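Local atomic coordinates of protein BA_2500 (Bacillus anthracis, PDB entry 4GUC), a protein that is of unknown function but contains a compact, mostly beta domain of the DUF5065 family, which belongs to the E-set clan of immunoglobulin-like folds. Residues T10-Q14 against M104-Y110; N15-L19 against Y112-F116; V31-H36 against F116-K120; H70-T74 against A94-Y100. Where two conformers were deposited one is given. Numbering follows the deposited sequence.

Contact 1 (T10-Q14 against M104-Y110); sequences TWRWQ and MKLGENY
The one direct hydrogen bond between Thr10-Gln14 and Met104-Tyr110 runs from Arg12 N to Tyr110 OH, 3.2 Å at 158°. Two waters extend the polar link: the first takes a bond from Arg12 NH2 (2.9 Å) and donates to Glu108 OE1 (2.5 Å); the second donates to Glu108 O (2.8 Å) and accepts a weak bond from Arg12 NE (3.1 Å). Arg12 NH2 and Glu108 OE1, 4.5 Å apart, are thus water-bridged rather than salt-bridged. Thr10-Gln14 is irregular, held by Gln14 NE2 to Trp11 O (2.6 Å); Trp11 CA lies 8.0 Å from Lys105 CA and Arg12 CA 8.5 Å from Tyr110 CA. In Met104-Tyr110 a type II' turn, Leu106 to Asn109 with Gly107 at phi 65°, reverses the chain (Leu106 N to Asn109 O, 2.9 Å). Tyr110 (chi1 m) points across between two tryptophans, both m. The Trp13 edge meets its face in an offset edge-to-face pair, centroids 5.5 Å apart; Trp11 CG lies 3.8 Å from Tyr110 CE1. Lys105 CB sits 3.6 Å from the centroid of the six-membered Trp11 ring, a CH-pi contact. Trp11, Trp13 and Tyr110 form an aromatic cluster that packs residues 10-14 on a beta hairpin with a two-residue loop joining strands 98-106 and 109-119.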
# COMPACT_ATOMS: atom_id res chain seq x y z
N THR A 10 9.13 0.91 -9.34
CA THR A 10 9.28 2.23 -9.96
C THR A 10 8.79 3.46 -9.19
O THR A 10 9.05 4.61 -9.59
CB THR A 10 8.47 2.29 -11.30
OG1 THR A 10 7.08 2.08 -11.05
CG2 THR A 10 8.95 1.26 -12.30
N TRP A 11 8.08 3.24 -8.10
CA TRP A 11 7.51 4.35 -7.33
C TRP A 11 8.59 5.20 -6.66
O TRP A 11 9.68 4.73 -6.37
CB TRP A 11 6.37 3.85 -6.47
CG TRP A 11 5.14 3.54 -7.29
CD1 TRP A 11 5.04 3.34 -8.64
CD2 TRP A 11 3.87 3.18 -6.74
NE1 TRP A 11 3.75 2.98 -8.98
CE2 TRP A 11 3.01 2.87 -7.83
CE3 TRP A 11 3.34 3.17 -5.45
CZ2 TRP A 11 1.66 2.52 -7.63
CZ3 TRP A 11 2.03 2.80 -5.27
CH2 TRP A 11 1.21 2.49 -6.35
N ARG A 12 8.25 6.44 -6.38
CA ARG A 12 9.23 7.36 -5.84
C ARG A 12 9.86 7.03 -4.48
O ARG A 12 11.08 7.12 -4.33
CB ARG A 12 8.65 8.78 -5.82
CG ARG A 12 9.71 9.85 -5.58
CD ARG A 12 9.15 11.26 -5.69
NE ARG A 12 8.52 11.50 -6.98
CZ ARG A 12 9.16 11.93 -8.07
NH1 ARG A 12 10.45 12.20 -8.04
NH2 ARG A 12 8.48 12.12 -9.19
N TRP A 13 9.05 6.63 -3.51
CA TRP A 13 9.54 6.33 -2.16
C TRP A 13 9.64 4.83 -1.91
O TRP A 13 8.63 4.13 -1.81
CB TRP A 13 8.61 6.98 -1.15
CG TRP A 13 8.33 8.41 -1.44
CD1 TRP A 13 7.12 8.96 -1.78
CD2 TRP A 13 9.29 9.47 -1.54
NE1 TRP A 13 7.27 10.31 -2.01
CE2 TRP A 13 8.60 10.64 -1.88
CE3 TRP A 13 10.68 9.54 -1.34
CZ2 TRP A 13 9.24 11.87 -2.04
CZ3 TRP A 13 11.33 10.77 -1.49
CH2 TRP A 13 10.60 11.92 -1.84
N GLN A 14 10.86 4.34 -1.72
CA GLN A 14 11.07 2.91 -1.48
C GLN A 14 11.70 2.66 -0.12
O GLN A 14 12.25 1.60 0.13
CB GLN A 14 12.00 2.33 -2.55
CG GLN A 14 11.56 2.58 -3.99
CD GLN A 14 10.37 1.81 -4.38
OE1 GLN A 14 10.11 0.72 -3.88
NE2 GLN A 14 9.64 2.35 -5.34
N MSE A 104 -0.80 4.42 -2.24
CA MSE A 104 -1.54 4.74 -3.43
C MSE A 104 -0.83 5.79 -4.25
O MSE A 104 -0.37 6.81 -3.69
CB MSE A 104 -2.95 5.22 -3.12
CG MSE A 104 -3.81 5.47 -4.39
SE MSE A 104 -5.63 5.99 -4.14
CE MSE A 104 -5.32 7.74 -3.44
N LYS A 105 -0.67 5.54 -5.54
CA LYS A 105 -0.11 6.51 -6.47
C LYS A 105 -1.34 7.07 -7.23
O LYS A 105 -2.16 6.30 -7.76
CB LYS A 105 0.86 5.89 -7.44
CG LYS A 105 1.45 6.94 -8.45
CD LYS A 105 2.46 6.30 -9.34
CE LYS A 105 3.08 7.26 -10.34
NZ LYS A 105 2.10 7.76 -11.35
N LEU A 106 -1.45 8.40 -7.28
CA LEU A 106 -2.58 9.06 -7.97
C LEU A 106 -1.93 10.20 -8.71
O LEU A 106 -1.57 11.22 -8.12
CB LEU A 106 -3.61 9.55 -6.99
CG LEU A 106 -4.90 10.11 -7.56
CD1 LEU A 106 -5.69 9.02 -8.30
CD2 LEU A 106 -5.74 10.74 -6.44
N GLY A 107 -1.76 10.05 -10.01
CA GLY A 107 -1.05 11.09 -10.76
C GLY A 107 0.40 11.12 -10.27
O GLY A 107 1.02 10.08 -10.09
N GLU A 108 0.92 12.30 -9.98
CA GLU A 108 2.29 12.44 -9.50
C GLU A 108 2.37 12.41 -7.97
O GLU A 108 3.47 12.55 -7.41
CB GLU A 108 2.85 13.81 -9.94
CG GLU A 108 2.89 14.08 -11.42
CD GLU A 108 3.96 13.28 -12.15
OE1 GLU A 108 4.64 12.45 -11.49
OE2 GLU A 108 4.14 13.51 -13.38
N ASN A 109 1.24 12.21 -7.29
CA ASN A 109 1.21 12.23 -5.83
C ASN A 109 1.07 10.86 -5.20
O ASN A 109 0.54 9.92 -5.79
CB ASN A 109 0.03 13.13 -5.40
CG ASN A 109 0.20 14.58 -5.89
OD1 ASN A 109 1.31 15.13 -5.92
ND2 ASN A 109 -0.91 15.19 -6.30
N TYR A 110 1.53 10.77 -3.96
CA TYR A 110 1.49 9.54 -3.20
C TYR A 110 0.79 9.70 -1.86
O TYR A 110 0.93 10.73 -1.21
CB TYR A 110 2.90 9.00 -2.96
CG TYR A 110 3.59 8.57 -4.24
CD1 TYR A 110 3.47 7.29 -4.72
CD2 TYR A 110 4.38 9.45 -4.95
CE1 TYR A 110 4.13 6.90 -5.87
CE2 TYR A 110 5.01 9.08 -6.10
CZ TYR A 110 4.86 7.79 -6.57
OH TYR A 110 5.53 7.37 -7.71
O HOH W 1 5.65 11.39 -9.42
O HOH W 2 5.92 12.80 -6.04

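Contact 2 (N15-L19 against Y112-F116); sequences NYFLL and YGGSF
This is a helix-to-sheet packing contact: the first turn of helix 16-22 lies beside the middle of strand 109-119, where that strand is interrupted by a short irregular passage through Gly113 and Gly114. The helix starts with a classic N-cap. Asn15 (phi/psi -130/134, chi1 t) accepts from Leu18 N at its OD1, 3.2 Å away, while Leu19 N reaches Asn15 O at 2.9 Å; residues 16-19 then keep helical angles near -60/-45. The backbones stay well apart, with Leu19 CA 7.9 Å from Tyr112 CA and Tyr16 CA 8.7 Å from Ser115 CA, so long side chains span the gap. Leu19 (chi1 t, chi2 p) places CD2 3.9 Å from CD1 of Tyr112, whose CA-to-CB bond points toward the helix (chi1 p), and Leu19 also packs on Val103 of the adjoining strand 98-106. The hydroxyl of Tyr112 is bonded to His20, one turn further along the helix from Tyr16, so a single ring offers both an apolar flank and a polar end to the helix. Gly114 adopts phi 75°, and Tyr16 OH comes within 3.6 Å of Gly114 CA. Tyr16, extended by its t rotamer, touches the edge of the Tyr112 ring, with OH 3.9 Å from Tyr112 CE1, and its hydroxyl oxygen accepts the one direct hydrogen bond between the segments, from Ser115 N at 3.0 Å and 145°.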
# COMPACT_ATOMS: atom_id res chain seq x y z
N ASN A 15 11.65 3.68 0.72
CA ASN A 15 12.15 3.61 2.07
C ASN A 15 11.03 4.14 2.97
O ASN A 15 10.47 5.20 2.66
CB ASN A 15 13.43 4.45 2.13
CG ASN A 15 13.96 4.59 3.47
OD1 ASN A 15 13.47 5.44 4.23
ND2 ASN A 15 15.05 3.89 3.76
N TYR A 16 10.73 3.44 4.08
CA TYR A 16 9.63 3.84 4.95
C TYR A 16 9.84 5.24 5.54
O TYR A 16 8.90 6.03 5.60
CB TYR A 16 9.27 2.81 6.02
CG TYR A 16 7.97 3.14 6.70
CD1 TYR A 16 6.76 2.71 6.16
CD2 TYR A 16 7.93 3.90 7.85
CE1 TYR A 16 5.55 3.02 6.75
CE2 TYR A 16 6.75 4.21 8.44
CZ TYR A 16 5.55 3.78 7.91
OH TYR A 16 4.33 4.11 8.51
N PHE A 17 11.04 5.57 6.00
CA PHE A 17 11.29 6.90 6.53
C PHE A 17 10.90 7.97 5.49
O PHE A 17 10.20 8.94 5.80
CB PHE A 17 12.75 7.09 6.95
CG PHE A 17 13.03 8.45 7.53
CD1 PHE A 17 13.00 8.67 8.89
CD2 PHE A 17 13.31 9.53 6.70
CE1 PHE A 17 13.26 9.94 9.41
CE2 PHE A 17 13.56 10.79 7.22
CZ PHE A 17 13.52 10.98 8.58
N LEU A 18 11.34 7.79 4.24
CA LEU A 18 11.04 8.78 3.22
C LEU A 18 9.57 8.83 2.88
O LEU A 18 9.00 9.93 2.72
CB LEU A 18 11.93 8.58 1.99
CG LEU A 18 13.43 8.93 2.18
CD1 LEU A 18 14.20 8.58 0.90
CD2 LEU A 18 13.62 10.39 2.53
N LEU A 19 8.94 7.68 2.84
CA LEU A 19 7.48 7.61 2.57
C LEU A 19 6.73 8.38 3.66
O LEU A 19 5.90 9.26 3.38
CB LEU A 19 7.03 6.14 2.55
CG LEU A 19 5.53 5.92 2.29
CD1 LEU A 19 5.20 6.28 0.82
CD2 LEU A 19 5.09 4.53 2.68
N TYR A 112 -0.53 7.13 1.77
CA TYR A 112 -0.27 5.87 2.46
C TYR A 112 -1.15 5.76 3.68
O TYR A 112 -1.74 6.75 4.11
CB TYR A 112 1.23 5.72 2.78
CG TYR A 112 1.73 6.55 3.92
CD1 TYR A 112 2.36 5.98 5.04
CD2 TYR A 112 1.55 7.93 3.93
CE1 TYR A 112 2.79 6.76 6.11
CE2 TYR A 112 1.99 8.70 4.98
CZ TYR A 112 2.59 8.12 6.08
OH TYR A 112 3.00 8.94 7.11
N GLY A 113 -1.26 4.56 4.24
CA GLY A 113 -2.09 4.31 5.41
C GLY A 113 -1.33 3.95 6.68
O GLY A 113 -1.95 3.57 7.68
N GLY A 114 -0.02 4.18 6.66
CA GLY A 114 0.86 3.86 7.76
C GLY A 114 1.13 2.36 7.83
O GLY A 114 0.34 1.54 7.34
N SER A 115 2.20 1.96 8.49
CA SER A 115 2.49 0.55 8.60
C SER A 115 1.46 -0.24 9.43
O SER A 115 0.76 0.31 10.27
CB SER A 115 3.88 0.39 9.21
OG SER A 115 3.94 0.98 10.49
N PHE A 116 1.39 -1.55 9.20
CA PHE A 116 0.50 -2.46 9.91
C PHE A 116 1.11 -3.85 9.88
O PHE A 116 2.03 -4.11 9.10
CB PHE A 116 -0.93 -2.51 9.31
CG PHE A 116 -1.00 -2.96 7.86
CD1 PHE A 116 -0.84 -2.05 6.84
CD2 PHE A 116 -1.26 -4.29 7.52
CE1 PHE A 116 -0.90 -2.43 5.52
CE2 PHE A 116 -1.30 -4.67 6.19
CZ PHE A 116 -1.15 -3.71 5.19

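Contact 3 (V31-H36 against F116-K120); sequences VGDLKH and FKISK
Phe116, Leu34 and Val31 make the apolar centre of a parallel strand pairing, in which the short strand 34-35 runs beside the C-terminal end of strand 109-119 at an edge of the mixed sheet. Phe116, in the p rotamer, receives Val31 CG2 squarely over its ring, 4.0 Å from the centroid in a CH-pi contact, and Leu34 CD1 lies 4.1 Å from Phe116 CE2. Leu34 and Ile118, bridged with CA atoms 4.9 Å apart, project to one face, where both also meet Ile91; Lys35 and Ser119, with CA atoms 4.8 Å apart, project to the other. Gly32 (phi 84°) leads into the extended backbone, and the two directions differ by 17°. The ladder proceeds in the staggered parallel manner: Leu34 N to Lys117 O (2.9 Å), Ser119 N to Leu34 O (3.0 Å), His36 N to Ser119 O (3.1 Å). Ahead of it, Asp33 OD1 takes the bond from Lys117 N at 2.9 Å, a side chain continuing the backbone pattern. A water joins Leu34 O (2.9 Å) to Ser119 OG (2.7 Å). The His36 ring lies over the backbone of Ser119 and Lys120; its NE2 bonds to Tyr95 O, and a second water links His36 ND1 (2.8 Å) with Lys120 O (3.1 Å). At the chain's end, Lys35 NZ forms a salt bridge with the terminal carboxylate, 2.8 Å from Lys120 OXT.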
# COMPACT_ATOMS: atom_id res chain seq x y z
N VAL A 31 -5.94 0.22 7.45
CA VAL A 31 -6.71 -1.00 7.67
C VAL A 31 -6.51 -1.71 9.00
O VAL A 31 -7.30 -2.56 9.39
CB VAL A 31 -6.40 -2.01 6.48
CG1 VAL A 31 -6.82 -1.37 5.14
CG2 VAL A 31 -4.92 -2.43 6.40
N GLY A 32 -5.42 -1.36 9.67
CA GLY A 32 -5.10 -1.96 10.95
C GLY A 32 -4.40 -3.27 10.67
O GLY A 32 -4.14 -3.62 9.52
N ASP A 33 -4.14 -4.03 11.71
CA ASP A 33 -3.45 -5.32 11.56
C ASP A 33 -4.37 -6.34 10.92
O ASP A 33 -5.59 -6.38 11.19
CB ASP A 33 -2.97 -5.84 12.89
CG ASP A 33 -1.94 -4.94 13.55
OD1 ASP A 33 -1.27 -4.11 12.88
OD2 ASP A 33 -1.81 -5.08 14.79
N LEU A 34 -3.79 -7.18 10.06
CA LEU A 34 -4.55 -8.22 9.35
C LEU A 34 -3.97 -9.61 9.61
O LEU A 34 -2.80 -9.74 10.00
CB LEU A 34 -4.55 -7.91 7.84
CG LEU A 34 -5.14 -6.56 7.40
CD1 LEU A 34 -5.02 -6.34 5.90
CD2 LEU A 34 -6.59 -6.49 7.84
N LYS A 35 -4.80 -10.63 9.43
CA LYS A 35 -4.40 -12.03 9.60
C LYS A 35 -4.65 -12.78 8.31
O LYS A 35 -5.48 -12.37 7.50
CB LYS A 35 -5.20 -12.70 10.71
CG LYS A 35 -4.85 -12.26 12.12
CD LYS A 35 -5.80 -12.88 13.14
CE LYS A 35 -5.83 -14.42 13.16
NZ LYS A 35 -4.72 -15.05 13.95
N HIS A 36 -3.90 -13.86 8.08
CA HIS A 36 -4.13 -14.68 6.90
C HIS A 36 -5.61 -15.07 6.93
O HIS A 36 -6.12 -15.50 7.97
CB HIS A 36 -3.27 -15.96 6.85
CG HIS A 36 -1.80 -15.69 6.75
ND1 HIS A 36 -0.85 -16.49 7.36
CD2 HIS A 36 -1.12 -14.67 6.17
CE1 HIS A 36 0.36 -16.01 7.09
NE2 HIS A 36 0.21 -14.89 6.40
N PHE A 116 1.39 -1.55 9.20
CA PHE A 116 0.50 -2.46 9.91
C PHE A 116 1.11 -3.85 9.88
O PHE A 116 2.03 -4.11 9.10
CB PHE A 116 -0.93 -2.51 9.31
CG PHE A 116 -1.00 -2.96 7.86
CD1 PHE A 116 -0.84 -2.05 6.84
CD2 PHE A 116 -1.26 -4.29 7.52
CE1 PHE A 116 -0.90 -2.43 5.52
CE2 PHE A 116 -1.30 -4.67 6.19
CZ PHE A 116 -1.15 -3.71 5.19
N LYS A 117 0.65 -4.74 10.74
CA LYS A 117 1.17 -6.09 10.77
C LYS A 117 0.26 -7.10 10.08
O LYS A 117 -0.95 -6.93 10.02
CB LYS A 117 1.28 -6.59 12.22
CG LYS A 117 2.21 -5.85 13.14
CD LYS A 117 3.68 -5.97 12.75
CE LYS A 117 4.60 -5.44 13.88
NZ LYS A 117 4.30 -4.04 14.31
N ILE A 118 0.89 -8.11 9.48
CA ILE A 118 0.19 -9.26 8.90
C ILE A 118 0.72 -10.42 9.76
O ILE A 118 1.92 -10.60 9.90
CB ILE A 118 0.41 -9.50 7.40
CG1 ILE A 118 -0.25 -8.36 6.64
CG2 ILE A 118 -0.21 -10.85 7.00
CD1 ILE A 118 -0.12 -8.41 5.12
N SER A 119 -0.20 -11.19 10.33
CA SER A 119 0.16 -12.34 11.18
C SER A 119 -0.52 -13.61 10.71
O SER A 119 -1.45 -13.57 9.92
CB SER A 119 -0.24 -12.05 12.63
OG SER A 119 -1.62 -11.76 12.71
N LYS A 120 -0.06 -14.75 11.23
CA LYS A 120 -0.64 -16.04 10.86
C LYS A 120 -2.06 -16.13 11.42
O LYS A 120 -2.90 -16.87 10.89
CB LYS A 120 0.18 -17.23 11.38
CG LYS A 120 1.58 -17.31 10.80
CD LYS A 120 2.24 -18.65 11.09
CE LYS A 120 3.60 -18.79 10.38
NZ LYS A 120 4.66 -17.85 10.82
OXT LYS A 120 -2.39 -15.48 12.42
O HOH W 3 -1.85 -9.11 12.63
O HOH W 4 -1.79 -18.76 8.72

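Contact 4 (H70-T74 against A94-Y100)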
# COMPACT_ATOMS: atom_id res chain seq x y z
N HIS A 70 9.38 -3.58 -0.08
CA HIS A 70 9.42 -4.63 -1.09
C HIS A 70 8.01 -4.90 -1.53
O HIS A 70 7.16 -5.29 -0.72
CB HIS A 70 10.09 -5.84 -0.44
CG HIS A 70 11.38 -5.47 0.23
ND1 HIS A 70 12.54 -5.22 -0.48
CD2 HIS A 70 11.69 -5.27 1.53
CE1 HIS A 70 13.51 -4.90 0.37
NE2 HIS A 70 13.01 -4.92 1.60
N ARG A 71 7.72 -4.73 -2.81
CA ARG A 71 6.37 -4.91 -3.33
C ARG A 71 5.86 -6.34 -3.26
O ARG A 71 6.52 -7.26 -3.73
CB ARG A 71 6.30 -4.43 -4.79
CG ARG A 71 4.84 -4.38 -5.32
CD ARG A 71 4.73 -4.03 -6.78
NE ARG A 71 5.36 -5.03 -7.64
CZ ARG A 71 6.58 -4.95 -8.19
NH1 ARG A 71 7.35 -3.87 -8.04
NH2 ARG A 71 7.04 -5.95 -8.94
N TYR A 72 4.71 -6.53 -2.62
CA TYR A 72 4.05 -7.83 -2.53
C TYR A 72 2.83 -7.91 -3.43
O TYR A 72 2.45 -9.01 -3.87
CB TYR A 72 3.68 -8.21 -1.07
CG TYR A 72 4.76 -9.02 -0.40
CD1 TYR A 72 6.03 -8.50 -0.19
CD2 TYR A 72 4.51 -10.32 0.03
CE1 TYR A 72 7.04 -9.26 0.39
CE2 TYR A 72 5.51 -11.08 0.65
CZ TYR A 72 6.76 -10.54 0.83
OH TYR A 72 7.77 -11.29 1.43
N LYS A 73 2.17 -6.79 -3.70
CA LYS A 73 0.97 -6.83 -4.54
C LYS A 73 0.67 -5.49 -5.14
O LYS A 73 0.88 -4.47 -4.50
CB LYS A 73 -0.24 -7.23 -3.69
CG LYS A 73 -1.46 -7.72 -4.46
CD LYS A 73 -1.19 -9.08 -5.11
CE LYS A 73 -2.36 -9.59 -5.92
NZ LYS A 73 -2.04 -10.95 -6.49
N THR A 74 0.16 -5.49 -6.38
CA THR A 74 -0.28 -4.27 -7.09
C THR A 74 -1.78 -4.50 -7.25
O THR A 74 -2.22 -5.55 -7.75
CB THR A 74 0.37 -4.09 -8.46
OG1 THR A 74 1.78 -4.01 -8.27
CG2 THR A 74 -0.14 -2.82 -9.10
N ALA A 94 0.98 -16.12 1.24
CA ALA A 94 2.08 -15.57 0.47
C ALA A 94 2.64 -14.32 1.19
O ALA A 94 3.78 -13.92 0.96
CB ALA A 94 1.61 -15.24 -0.94
N TYR A 95 1.81 -13.68 2.03
CA TYR A 95 2.24 -12.54 2.81
C TYR A 95 2.84 -13.08 4.13
O TYR A 95 2.11 -13.28 5.12
CB TYR A 95 1.06 -11.62 3.14
CG TYR A 95 0.41 -10.96 1.94
CD1 TYR A 95 -0.55 -11.62 1.18
CD2 TYR A 95 0.73 -9.64 1.57
CE1 TYR A 95 -1.18 -11.00 0.08
CE2 TYR A 95 0.11 -9.02 0.49
CZ TYR A 95 -0.84 -9.71 -0.25
OH TYR A 95 -1.47 -9.13 -1.33
N ASN A 96 4.15 -13.24 4.15
CA ASN A 96 4.88 -13.72 5.31
C ASN A 96 4.62 -12.85 6.54
O ASN A 96 4.59 -11.62 6.41
CB ASN A 96 6.37 -13.62 4.98
CG ASN A 96 6.75 -14.45 3.76
OD1 ASN A 96 7.17 -13.90 2.73
ND2 ASN A 96 6.52 -15.76 3.83
N PRO A 97 4.38 -13.45 7.72
CA PRO A 97 4.17 -12.57 8.86
C PRO A 97 5.24 -11.46 8.96
O PRO A 97 6.43 -11.72 8.82
CB PRO A 97 4.20 -13.52 10.05
CG PRO A 97 3.66 -14.80 9.47
CD PRO A 97 4.29 -14.87 8.11
N GLY A 98 4.80 -10.23 9.16
CA GLY A 98 5.72 -9.11 9.27
C GLY A 98 4.98 -7.79 9.21
O GLY A 98 3.77 -7.75 9.47
N THR A 99 5.71 -6.73 8.88
CA THR A 99 5.18 -5.37 8.82
C THR A 99 5.04 -4.95 7.37
O THR A 99 5.93 -5.19 6.54
CB THR A 99 6.09 -4.40 9.59
OG1 THR A 99 6.18 -4.85 10.95
CG2 THR A 99 5.59 -2.98 9.55
N TYR A 100 3.90 -4.34 7.04
CA TYR A 100 3.54 -3.91 5.68
C TYR A 100 2.98 -2.52 5.64
O TYR A 100 2.71 -1.95 6.69
CB TYR A 100 2.49 -4.89 5.14
CG TYR A 100 3.02 -6.29 4.91
CD1 TYR A 100 3.15 -7.20 5.94
CD2 TYR A 100 3.36 -6.71 3.62
CE1 TYR A 100 3.66 -8.50 5.73
CE2 TYR A 100 3.85 -7.99 3.40
CZ TYR A 100 4.01 -8.88 4.46
OH TYR A 100 4.50 -10.17 4.22
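A kink in an edge strand gives this contact its character: Tyr72 and Lys73 both lie opposite Ile56 of strand 53-59, a classic beta bulge, and Tyr72 has the helix-like backbone angles -106/-29 within an otherwise extended run. Both side chains therefore set out toward Ala94-Tyr100, where a regular strand would send them to alternate faces. Tyr72, with chi1 at -92°, between the rotamer wells, meets Tyr100 in a T-shaped pair, the edge of Tyr100 against the face of Tyr72, with ring planes at 90° and centroids 5.5 Å apart. Lys73 CB instead touches Tyr95 OH at 3.3 Å. In the fold, strand 69-76 packs on the loop leading into strand 98-106 and on the start of that strand; both strands pair with 53-59, on its two edges. Tyr100 OH closes that loop, donating to Asn96 O at 2.6 Å, and is also bonded to Gln58. Tyr72 OH donates to Asn96 OD1 at 3.0 Å, and Tyr72 CE2 lies 3.3 Å from Ala94 O.

Strand 109-119 organises three of the four contacts. Contact 1 uses its start, contact 2 its interrupted middle and contact 3 its end, with Phe116 common to the last two; their partners, 10-14, 15-19 and 31-36, come in the same order along the chain. Contact 4 joins strand 69-76 to the start of the neighbouring strand 98-106, in sequence between the segments of each other contact. Contacts 1 and 2, centres about 12 Å apart, touch through Trp13, whereas contacts 1 and 3 have centres about 23 Å apart. Contacts 3 and 4, centres about 10 Å apart, join through His36 and Tyr95. The N-terminal region is thereby tied to successive parts of the C-terminal strand.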